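Long-range contacts in HI0065 (Haemophilus influenzae, PDB 1HTW), which binds ATP and magnesium and is required for forming the threonylcarbamoyl group on adenosine 37 of tRNAs that read codons beginning with adenine: residues Leu122-Ile127 with Ala144-Gly149; Lys32-Tyr37 with Asp107-Ile112. All blocks are in the same frame, centred on the assembly; numbering follows the deposited sequence.

Contact 1: residues Leu122-Ile127 with Ala144-Gly149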
loop_
_atom_site.group_PDB
_atom_site.type_symbol
_atom_site.label_atom_id
_atom_site.label_comp_id
_atom_site.label_asym_id
_atom_site.label_seq_id
_atom_site.Cartn_x
_atom_site.Cartn_y
_atom_site.Cartn_z
ATOM N N LEU A 122 -0.881 -7.302 -12.693
ATOM C CA LEU A 122 -0.224 -6.956 -11.419
ATOM C C LEU A 122 0.329 -8.216 -10.748
ATOM O O LEU A 122 -0.442 -9.152 -10.523
ATOM C CB LEU A 122 -1.330 -6.455 -10.462
ATOM C CG LEU A 122 -1.570 -4.980 -10.262
ATOM C CD1 LEU A 122 -2.603 -4.781 -9.146
ATOM C CD2 LEU A 122 -0.288 -4.232 -9.925
ATOM N N PRO A 123 1.526 -8.124 -10.179
ATOM C CA PRO A 123 2.058 -9.200 -9.369
ATOM C C PRO A 123 1.124 -9.410 -8.161
ATOM O O PRO A 123 0.463 -8.460 -7.726
ATOM C CB PRO A 123 3.415 -8.701 -8.899
ATOM C CG PRO A 123 3.762 -7.566 -9.801
ATOM C CD PRO A 123 2.455 -6.992 -10.302
ATOM N N GLU A 124 1.064 -10.633 -7.677
ATOM C CA GLU A 124 0.188 -11.004 -6.579
ATOM C C GLU A 124 0.599 -10.211 -5.330
ATOM O O GLU A 124 1.757 -9.828 -5.220
ATOM C CB GLU A 124 0.267 -12.494 -6.271
ATOM C CG GLU A 124 -0.672 -12.952 -5.168
ATOM C CD GLU A 124 -0.100 -14.084 -4.336
ATOM O OE1 GLU A 124 0.721 -14.863 -4.870
ATOM O OE2 GLU A 124 -0.455 -14.169 -3.142
ATOM N N ALA A 125 -0.382 -9.954 -4.461
ATOM C CA ALA A 125 -0.090 -9.182 -3.262
ATOM C C ALA A 125 0.699 -9.992 -2.226
ATOM O O ALA A 125 0.430 -11.164 -2.051
ATOM C CB ALA A 125 -1.383 -8.740 -2.573
ATOM N N ASP A 126 1.540 -9.275 -1.486
ATOM C CA ASP A 126 2.190 -9.917 -0.338
ATOM C C ASP A 126 1.234 -9.775 0.860
ATOM O O ASP A 126 1.174 -10.629 1.723
ATOM C CB ASP A 126 3.531 -9.266 -0.013
ATOM C CG ASP A 126 4.558 -9.634 -1.077
ATOM O OD1 ASP A 126 5.012 -10.825 -1.083
ATOM O OD2 ASP A 126 4.893 -8.805 -1.946
ATOM N N ILE A 127 0.527 -8.634 0.865
ATOM C CA ILE A 127 -0.371 -8.390 2.032
ATOM C C ILE A 127 -1.586 -7.582 1.513
ATOM O O ILE A 127 -1.428 -6.782 0.602
ATOM C CB ILE A 127 0.375 -7.631 3.107
ATOM C CG1 ILE A 127 -0.416 -7.462 4.418
ATOM C CG2 ILE A 127 0.832 -6.266 2.618
ATOM C CD1 ILE A 127 0.532 -7.491 5.631
ATOM N N ALA A 144 -1.971 -11.808 5.251
ATOM C CA ALA A 144 -0.742 -12.185 4.514
ATOM C C ALA A 144 -1.128 -13.095 3.360
ATOM O O ALA A 144 -2.016 -13.960 3.551
ATOM C CB ALA A 144 0.188 -12.951 5.461
ATOM N N GLN A 145 -0.494 -12.909 2.203
ATOM C CA GLN A 145 -0.764 -13.762 1.065
ATOM C C GLN A 145 0.483 -14.597 0.687
ATOM O O GLN A 145 0.328 -15.615 0.027
ATOM C CB GLN A 145 -1.119 -12.932 -0.181
ATOM C CG GLN A 145 -2.288 -13.473 -0.967
ATOM C CD GLN A 145 -3.623 -13.024 -0.397
ATOM O OE1 GLN A 145 -4.545 -12.757 -1.165
ATOM N NE2 GLN A 145 -3.680 -12.886 0.917
ATOM N N THR A 146 1.626 -14.088 1.088
ATOM C CA THR A 146 2.898 -14.783 0.766
ATOM C C THR A 146 3.639 -15.026 2.042
ATOM O O THR A 146 3.365 -14.513 3.113
ATOM C CB THR A 146 3.771 -13.904 -0.160
ATOM O OG1 THR A 146 4.083 -12.688 0.549
ATOM C CG2 THR A 146 3.125 -13.624 -1.495
ATOM N N ASN A 147 4.812 -15.724 1.912
ATOM C CA ASN A 147 5.698 -15.831 3.052
ATOM C C ASN A 147 6.172 -14.482 3.540
ATOM O O ASN A 147 6.324 -14.247 4.739
ATOM C CB ASN A 147 6.919 -16.671 2.526
ATOM C CG ASN A 147 7.813 -17.055 3.675
ATOM O OD1 ASN A 147 7.449 -17.908 4.498
ATOM N ND2 ASN A 147 8.978 -16.410 3.756
ATOM N N LEU A 148 6.462 -13.560 2.613
ATOM C CA LEU A 148 6.905 -12.222 3.037
ATOM C C LEU A 148 5.749 -11.567 3.817
ATOM O O LEU A 148 6.001 -10.941 4.836
ATOM C CB LEU A 148 7.291 -11.372 1.796
ATOM C CG LEU A 148 7.670 -9.906 2.141
ATOM C CD1 LEU A 148 8.738 -9.775 3.186
ATOM C CD2 LEU A 148 8.053 -9.165 0.866
ATOM N N GLY A 149 4.533 -11.776 3.310
ATOM C CA GLY A 149 3.363 -11.212 4.067
ATOM C C GLY A 149 3.329 -11.705 5.482
ATOM O O GLY A 149 3.100 -11.016 6.482
#
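Ile127 and Ala144 face each other as an antiparallel, non-hydrogen-bonded pair with CA atoms 4.5 Å apart, and just beyond this pair Gln145 N donates to Asp126 O at 2.9 Å. That bond is nearly straight at the hydrogen (168°), although the donor stands above the carbonyl plane. The same Asp126 O also receives a CA-H...O contact from Gly149 CA at 3.3 Å, so the first turn of helix 147-155 lies directly against the carbonyl. Asp126 CG lies beside its own backbone N (chi1 -72°), and from there OD1 meets Thr146 OG1 at 2.6 Å. The hydroxyl donates, and OD1 takes it on its anti lone pair. Thr146 OG1 sits between the backbone N and the carbonyl carbon (chi1 62°), where it also accepts from Gly149 N at 2.9 Å. The hydroxyl thus relays from the helix amide to the carboxylate. Asp126 OD1 also forms a salt bridge with Lys32 NZ; the other oxygen, OD2, accepts from Met35 N. Leu148 crosses the carboxylate obliquely, its CD2 4.0 Å from Asp126 CG. Farther out, Gln145 CB lies 3.0 Å from Ala125 O, a buried carbonyl without a polar partner. The arrangement is an N-cap: Thr146 caps the N-terminus of helix 147-155, and Asp126 ties that cap to the entry of strand 127-134, where its hairpin partner, strand 137-144, ends.

Contact 2: residues Lys32-Tyr37 with Asp107-Ile112. With NA (sodium ion), chain F.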
loop_
_atom_site.group_PDB
_atom_site.type_symbol
_atom_site.label_atom_id
_atom_site.label_comp_id
_atom_site.label_asym_id
_atom_site.label_seq_id
_atom_site.Cartn_x
_atom_site.Cartn_y
_atom_site.Cartn_z
ATOM N N LYS A 32 12.949 -8.074 -3.421
ATOM C CA LYS A 32 11.774 -8.119 -4.299
ATOM C C LYS A 32 10.838 -6.926 -3.925
ATOM O O LYS A 32 10.922 -6.449 -2.820
ATOM C CB LYS A 32 11.040 -9.411 -4.307
ATOM C CG LYS A 32 10.188 -9.704 -3.078
ATOM C CD LYS A 32 9.159 -10.787 -3.480
ATOM C CE LYS A 32 8.011 -10.797 -2.511
ATOM N NZ LYS A 32 7.136 -11.998 -2.639
ATOM N N ALA A 33 10.126 -6.526 -4.941
ATOM C CA ALA A 33 9.194 -5.346 -4.678
ATOM C C ALA A 33 8.090 -5.864 -3.744
ATOM O O ALA A 33 7.599 -6.983 -3.954
ATOM C CB ALA A 33 8.642 -4.914 -5.991
ATOM N N ILE A 34 7.725 -5.052 -2.768
ATOM C CA ILE A 34 6.652 -5.516 -1.832
ATOM C C ILE A 34 5.299 -5.039 -2.385
ATOM O O ILE A 34 5.174 -3.842 -2.631
ATOM C CB ILE A 34 6.932 -4.981 -0.457
ATOM C CG1 ILE A 34 8.354 -5.378 0.033
ATOM C CG2 ILE A 34 5.900 -5.397 0.583
ATOM C CD1 ILE A 34 8.637 -4.980 1.462
ATOM N N MET A 35 4.406 -5.961 -2.616
ATOM C CA MET A 35 3.083 -5.600 -3.189
ATOM C C MET A 35 2.075 -5.502 -2.039
ATOM O O MET A 35 1.789 -6.452 -1.331
ATOM C CB MET A 35 2.660 -6.623 -4.219
ATOM C CG MET A 35 3.807 -6.878 -5.261
ATOM S SD MET A 35 3.925 -5.321 -6.439
ATOM C CE MET A 35 2.229 -5.293 -7.148
ATOM N N VAL A 36 1.492 -4.294 -1.920
ATOM C CA VAL A 36 0.489 -4.073 -0.861
ATOM C C VAL A 36 -0.808 -3.662 -1.583
ATOM O O VAL A 36 -0.831 -2.586 -2.177
ATOM C CB VAL A 36 0.925 -2.953 0.055
ATOM C CG1 VAL A 36 -0.048 -2.850 1.273
ATOM C CG2 VAL A 36 2.314 -3.283 0.723
ATOM N N TYR A 37 -1.865 -4.459 -1.398
ATOM C CA TYR A 37 -3.153 -4.080 -1.993
ATOM C C TYR A 37 -3.996 -3.428 -0.902
ATOM O O TYR A 37 -4.207 -4.038 0.136
ATOM C CB TYR A 37 -3.889 -5.342 -2.436
ATOM C CG TYR A 37 -3.367 -6.039 -3.677
ATOM C CD1 TYR A 37 -2.147 -5.731 -4.271
ATOM C CD2 TYR A 37 -4.130 -7.062 -4.210
ATOM C CE1 TYR A 37 -1.716 -6.446 -5.399
ATOM C CE2 TYR A 37 -3.720 -7.764 -5.327
ATOM C CZ TYR A 37 -2.517 -7.444 -5.903
ATOM O OH TYR A 37 -2.134 -8.171 -7.029
ATOM N N ASP A 107 13.709 -3.256 -5.887
ATOM C CA ASP A 107 13.519 -3.316 -4.461
ATOM C C ASP A 107 12.665 -2.068 -4.007
ATOM O O ASP A 107 13.137 -1.249 -3.243
ATOM C CB ASP A 107 14.843 -3.304 -3.720
ATOM C CG ASP A 107 15.792 -2.200 -4.127
ATOM O OD1 ASP A 107 15.758 -1.818 -5.326
ATOM O OD2 ASP A 107 16.590 -1.761 -3.286
ATOM N N SER A 108 11.504 -2.110 -4.619
ATOM C CA SER A 108 10.543 -1.001 -4.325
ATOM C C SER A 108 9.455 -1.495 -3.379
ATOM O O SER A 108 9.401 -2.623 -2.932
ATOM C CB SER A 108 9.912 -0.630 -5.663
ATOM O OG SER A 108 9.070 -1.630 -6.183
ATOM N N ILE A 109 8.569 -0.520 -3.067
ATOM C CA ILE A 109 7.336 -0.895 -2.291
ATOM C C ILE A 109 6.194 -0.345 -3.199
ATOM O O ILE A 109 6.332 0.796 -3.624
ATOM C CB ILE A 109 7.309 -0.149 -0.961
ATOM C CG1 ILE A 109 8.327 -0.829 0.008
ATOM C CG2 ILE A 109 5.909 -0.334 -0.333
ATOM C CD1 ILE A 109 8.728 -0.071 1.185
ATOM N N CYS A 110 5.164 -1.144 -3.429
ATOM C CA CYS A 110 4.092 -0.659 -4.306
ATOM C C CYS A 110 2.793 -0.695 -3.423
ATOM O O CYS A 110 2.500 -1.752 -2.861
ATOM C CB CYS A 110 3.889 -1.546 -5.497
ATOM S SG CYS A 110 5.309 -1.467 -6.701
ATOM N N LEU A 111 2.099 0.424 -3.466
ATOM C CA LEU A 111 0.844 0.489 -2.618
ATOM C C LEU A 111 -0.291 0.754 -3.611
ATOM O O LEU A 111 -0.206 1.763 -4.332
ATOM C CB LEU A 111 1.016 1.692 -1.689
ATOM C CG LEU A 111 2.327 1.736 -0.854
ATOM C CD1 LEU A 111 2.435 3.060 -0.082
ATOM C CD2 LEU A 111 2.314 0.583 0.205
ATOM N N ILE A 112 -1.213 -0.180 -3.689
ATOM C CA ILE A 112 -2.135 -0.240 -4.794
ATOM C C ILE A 112 -3.598 -0.124 -4.357
ATOM O O ILE A 112 -4.076 -0.977 -3.625
ATOM C CB ILE A 112 -1.924 -1.543 -5.554
ATOM C CG1 ILE A 112 -0.417 -1.541 -6.053
ATOM C CG2 ILE A 112 -2.848 -1.704 -6.744
ATOM C CD1 ILE A 112 -0.110 -2.742 -6.903
HETATM NA NA NA F . -6.318 -2.631 -3.965
#
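Two neighbouring parallel strands from the centre of the P-loop NTPase sheet make this contact: 34-39, which runs into the ATP-binding Walker A loop, and 109-113, which ends at the magnesium ligand Glu113. Segments 34-37 and 109-112 run 4.8 Å apart at closest approach, with 14° between their directions. Four backbone bonds join them in parallel fashion. Ile34 N donates to Ser108 O at 3.0 Å from above the carbonyl plane, whereas Cys110 N to Ile34 O, Val36 N to Cys110 O and Ile112 N to Val36 O all lie nearly along the C=O axis. On one face Met35 bends at chi2 and chi3 (-73° and -59°), bringing its thioether over to Cys110 and Ile112. SD comes 3.9 Å from Cys110 CB, and CE meets Ile112 CD1 at 3.5 Å, a tight carbon contact. The same CD1 approaches Tyr37 CE1 obliquely at 4.3 Å, while the phenol OH reaches Pro123 O. On the other face Val36 and Leu111 lie side by side, pointing the same way, with Leu111 CD2 3.8 Å from Val36 CB. At the N-terminal end of the pairing, Ala33 CB touches Ser108 OG at 3.3 Å, a hydroxyl hydrogen-bonded to Tyr103 O. At the far end Ile112 O binds the sodium ion at 2.8 Å, with Leu38 O, Asn39 OD1 and Ser115 OG completing its protein ligands. Helix 11-28 packs on the Val36 and Ile109 face through Phe21, Leu25 and Leu26, and helix 147-155 meets Ile34; strand 79-85 borders 109-113, and strand 127-134 borders 34-39.

Both segments of contact 2 come earlier in the chain than those of contact 1. Their centres lie 9 Å apart, contact 2 within the mixed sheet and contact 1 where strands 127-134 and 137-144 meet the C-terminal helix. Segment 32-37 is the common neighbour: it pairs with 107-112 on one edge and is met by Asp126 and Ile127 along the other, where Asp126 N probably bonds to Met35 O (2.8 Å). Leu122 CD2 packs on Ile112 CD1 at 3.4 Å, so the loop leaving strand 109-113 crosses over the Met35 and Ile112 face before entering strand 127-134. Contact 2 belongs to the nucleotide-binding core, whereas contact 1 joins the C-terminal helix to that core, away from the annotated sites.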